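Local coordinates for peroxisomal fatty acid beta-oxidation multifunctional protein MFP2 (PDB 2WTB) that catalyses two successive steps of peroxisomal fatty acid beta-oxidation during seed germination, hydrating long-chain enoyl-CoAs and oxidising the resulting 3-hydroxyacyl-CoAs, at residues H247-M250 with C251-A254; C515-P519 with Y520-R524. One frame throughout, in Å; residues are numbered along the deposited sequence.

Overall arrangement
Both contacts are local, each the opening of a helix: contact 1 is the first two turns of helix 247-260, and contact 2 joins the loop after helix 498-514 to the first turns of helix 519-529. They share no element and do not touch, their centres lying 35 Å apart. Contact 1 is mostly buried, held by main-chain bonds, with apolar side chains turned toward surrounding helices and C251 near the predicted active-site residues E119 and E139 of the hydratase region. Contact 2 is partly buried, in the C-terminal dehydrogenase region and away from annotated sites; there a carboxylate caps the helix, beside exposed Y520 and L521, while A517 and I522 are buried.

Contact 1 (H247-M250 with C251-A254); sequences HPLM and CLDA
L249 and L252 meet along one flank of the first turns of helix 247-260, the methyl CD2 of L249 lying 4.2 Å from CD1 of L252. This is a light contact; both side chains also pack on other helices: L249 on T238 and L239 of helix 224-241, L252 on L164 of helix 160-169. The CG of L252 stands beside its own backbone N (chi1 -70°), which sets CG 3.4 Å from P248 O. That carbonyl is also the acceptor for L252 N at 2.9 Å and, weakly, for C251 N, whose stronger bond runs to H247 O at 2.8 Å. P248 suits the first turn, where a residue without an N-H costs no helical bond; its CD sits over the centre of one face of the H247 ring, 3.1 Å above the plane. C251 carries its thiol anti to the backbone N (chi1 175°), and this small side chain packs against L140, I145 and I167, about 7 Å from the side chain of E139, the predicted proton acceptor. D253 CG lies 3.4 Å from L249 O, which accepts from D253 N at 3.0 Å. M250, extended beyond CG, reaches away to V273 and L280. The chemistry is thus divided: main-chain bonds join the carbonyls of H247, P248 and L249 to the amides of the next turn, hydrocarbon and sulfur groups pack on the surroundings, and a salt bridge from D253 OD1 to K235 links this helix to helix 224-241, pairing two charges at the partly exposed side of a largely apolar contact.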
# COMPACT_ATOMS: atom_id res chain seq x y z
N HIS A 247 -16.30 -7.85 4.09
CA HIS A 247 -15.58 -9.12 4.14
C HIS A 247 -15.05 -9.51 5.53
O HIS A 247 -15.08 -10.69 5.89
CB HIS A 247 -14.47 -9.20 3.08
CG HIS A 247 -13.52 -8.04 3.11
ND1 HIS A 247 -12.25 -8.14 3.64
CD2 HIS A 247 -13.65 -6.77 2.68
CE1 HIS A 247 -11.64 -6.98 3.53
NE2 HIS A 247 -12.46 -6.13 2.95
N PRO A 248 -14.57 -8.53 6.32
CA PRO A 248 -14.11 -8.89 7.67
C PRO A 248 -15.23 -9.52 8.51
O PRO A 248 -15.01 -10.54 9.16
CB PRO A 248 -13.69 -7.55 8.27
CG PRO A 248 -13.34 -6.71 7.09
CD PRO A 248 -14.31 -7.11 6.02
N LEU A 249 -16.40 -8.90 8.49
CA LEU A 249 -17.54 -9.43 9.24
C LEU A 249 -17.96 -10.78 8.68
O LEU A 249 -18.34 -11.68 9.43
CB LEU A 249 -18.72 -8.46 9.18
CG LEU A 249 -18.41 -7.02 9.58
CD1 LEU A 249 -19.61 -6.13 9.31
CD2 LEU A 249 -17.98 -6.94 11.04
N MET A 250 -17.89 -10.92 7.36
CA MET A 250 -18.21 -12.17 6.70
C MET A 250 -17.22 -13.26 7.12
O MET A 250 -17.56 -14.44 7.16
CB MET A 250 -18.19 -12.01 5.18
CG MET A 250 -19.21 -11.02 4.65
SD MET A 250 -19.11 -10.82 2.85
CE MET A 250 -20.49 -9.71 2.56
N CYS A 251 -16.00 -12.84 7.43
CA CYS A 251 -14.96 -13.77 7.86
C CYS A 251 -15.18 -14.16 9.32
O CYS A 251 -14.92 -15.30 9.71
CB CYS A 251 -13.57 -13.14 7.69
SG CYS A 251 -12.22 -14.16 8.32
N LEU A 252 -15.65 -13.21 10.12
CA LEU A 252 -15.94 -13.48 11.52
C LEU A 252 -17.10 -14.46 11.65
O LEU A 252 -17.15 -15.26 12.58
CB LEU A 252 -16.26 -12.18 12.26
CG LEU A 252 -15.08 -11.22 12.45
CD1 LEU A 252 -15.56 -9.86 12.93
CD2 LEU A 252 -14.07 -11.81 13.43
N ASP A 253 -18.02 -14.40 10.70
CA ASP A 253 -19.13 -15.35 10.64
C ASP A 253 -18.61 -16.78 10.58
O ASP A 253 -18.99 -17.63 11.40
CB ASP A 253 -20.02 -15.08 9.43
CG ASP A 253 -20.89 -13.85 9.61
OD1 ASP A 253 -21.05 -13.40 10.77
OD2 ASP A 253 -21.41 -13.34 8.60
N ALA A 254 -17.75 -17.05 9.61
CA ALA A 254 -17.19 -18.39 9.43
C ALA A 254 -16.49 -18.87 10.70
O ALA A 254 -16.50 -20.06 11.01
CB ALA A 254 -16.22 -18.40 8.26

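Contact 2 (C515-P519 with Y520-R524); sequences CGADP and YLIDR
A chi1 of -168° swings the carboxylate of D518 opposite its own backbone N, and chi2 of -44° then turns OD1 toward the start of the helix, where it accepts from Y520 N at 3.0 Å. The amide meets OD1 nearly along its C-O axis, making D518 the N-cap of helix 519-529. Aspartate suits this place because its short arm reaches an amide of the first turn, and its negative charge probably interacts favourably with the helix dipole. The same oxygen lies near the plane of the Y520 ring, at its edge, 3.3 Å from CD2, with carboxylate and ring planes 69° apart. L521 crosses D518 at about a right angle, its CD1 3.5 Å from D518 CB. D518 O receives I522 N in the carbonyl plane, at 3.2 Å, plus a weak bond from L521 N. P519 opens the helix without needing an N-H, and its O accepts from D523 N at 3.0 Å. G516, with a positive phi that suits glycine, closes helix 498-514 in a Schellman motif. A517 CB touches I522 CD1 at 4.2 Å, both buried. Y520 OH is hydrogen-bonded to K601 N, a separate tie. A517 on L512 and P519 on V513 pack against helix 498-514, while D523 accepts from the backbone N of F536 and R537 in helix 535-542, so the turn joins three successive helices.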
# COMPACT_ATOMS: atom_id res chain seq x y z
N CYS A 515 -21.48 29.18 -1.31
CA CYS A 515 -22.84 29.08 -1.83
C CYS A 515 -23.84 28.71 -0.73
O CYS A 515 -25.03 28.59 -0.99
CB CYS A 515 -22.90 28.07 -2.97
SG CYS A 515 -22.15 28.68 -4.50
N GLY A 516 -23.34 28.52 0.49
CA GLY A 516 -24.19 28.25 1.63
C GLY A 516 -24.00 26.89 2.27
O GLY A 516 -24.42 26.66 3.40
N ALA A 517 -23.35 25.98 1.54
CA ALA A 517 -23.14 24.62 2.03
C ALA A 517 -22.37 24.60 3.35
O ALA A 517 -21.30 25.19 3.45
CB ALA A 517 -22.43 23.78 0.98
N ASP A 518 -22.92 23.92 4.35
CA ASP A 518 -22.26 23.78 5.64
C ASP A 518 -20.96 22.99 5.50
O ASP A 518 -20.98 21.82 5.09
CB ASP A 518 -23.19 23.10 6.64
CG ASP A 518 -22.69 23.18 8.07
OD1 ASP A 518 -21.48 22.96 8.29
OD2 ASP A 518 -23.50 23.46 8.97
N PRO A 519 -19.83 23.62 5.84
CA PRO A 519 -18.49 23.02 5.68
C PRO A 519 -18.34 21.72 6.45
O PRO A 519 -17.73 20.77 5.95
CB PRO A 519 -17.56 24.09 6.27
CG PRO A 519 -18.35 25.36 6.25
CD PRO A 519 -19.77 24.95 6.46
N TYR A 520 -18.87 21.68 7.67
CA TYR A 520 -18.72 20.52 8.54
C TYR A 520 -19.51 19.32 8.02
O TYR A 520 -19.12 18.17 8.23
CB TYR A 520 -19.13 20.87 9.97
CG TYR A 520 -18.43 22.11 10.49
CD1 TYR A 520 -17.14 22.04 11.00
CD2 TYR A 520 -19.06 23.34 10.46
CE1 TYR A 520 -16.50 23.17 11.47
CE2 TYR A 520 -18.43 24.48 10.93
CZ TYR A 520 -17.15 24.38 11.43
OH TYR A 520 -16.51 25.51 11.90
N LEU A 521 -20.62 19.59 7.33
CA LEU A 521 -21.36 18.53 6.66
C LEU A 521 -20.50 17.96 5.53
O LEU A 521 -20.42 16.75 5.34
CB LEU A 521 -22.68 19.06 6.10
CG LEU A 521 -23.68 19.65 7.09
CD1 LEU A 521 -24.94 20.12 6.36
CD2 LEU A 521 -24.03 18.65 8.18
N ILE A 522 -19.86 18.86 4.78
CA ILE A 522 -18.96 18.46 3.70
C ILE A 522 -17.92 17.48 4.22
O ILE A 522 -17.76 16.38 3.68
CB ILE A 522 -18.22 19.68 3.11
CG1 ILE A 522 -19.22 20.74 2.64
CG2 ILE A 522 -17.31 19.25 1.96
CD1 ILE A 522 -19.96 20.38 1.37
N ASP A 523 -17.21 17.87 5.27
CA ASP A 523 -16.16 17.04 5.85
C ASP A 523 -16.68 15.69 6.31
O ASP A 523 -16.05 14.66 6.05
CB ASP A 523 -15.48 17.77 7.02
CG ASP A 523 -14.52 18.84 6.56
OD1 ASP A 523 -14.53 19.17 5.36
OD2 ASP A 523 -13.75 19.36 7.40
N ARG A 524 -17.83 15.69 6.98
CA ARG A 524 -18.40 14.45 7.50
C ARG A 524 -18.82 13.51 6.37
O ARG A 524 -18.63 12.30 6.46
CB ARG A 524 -19.60 14.76 8.41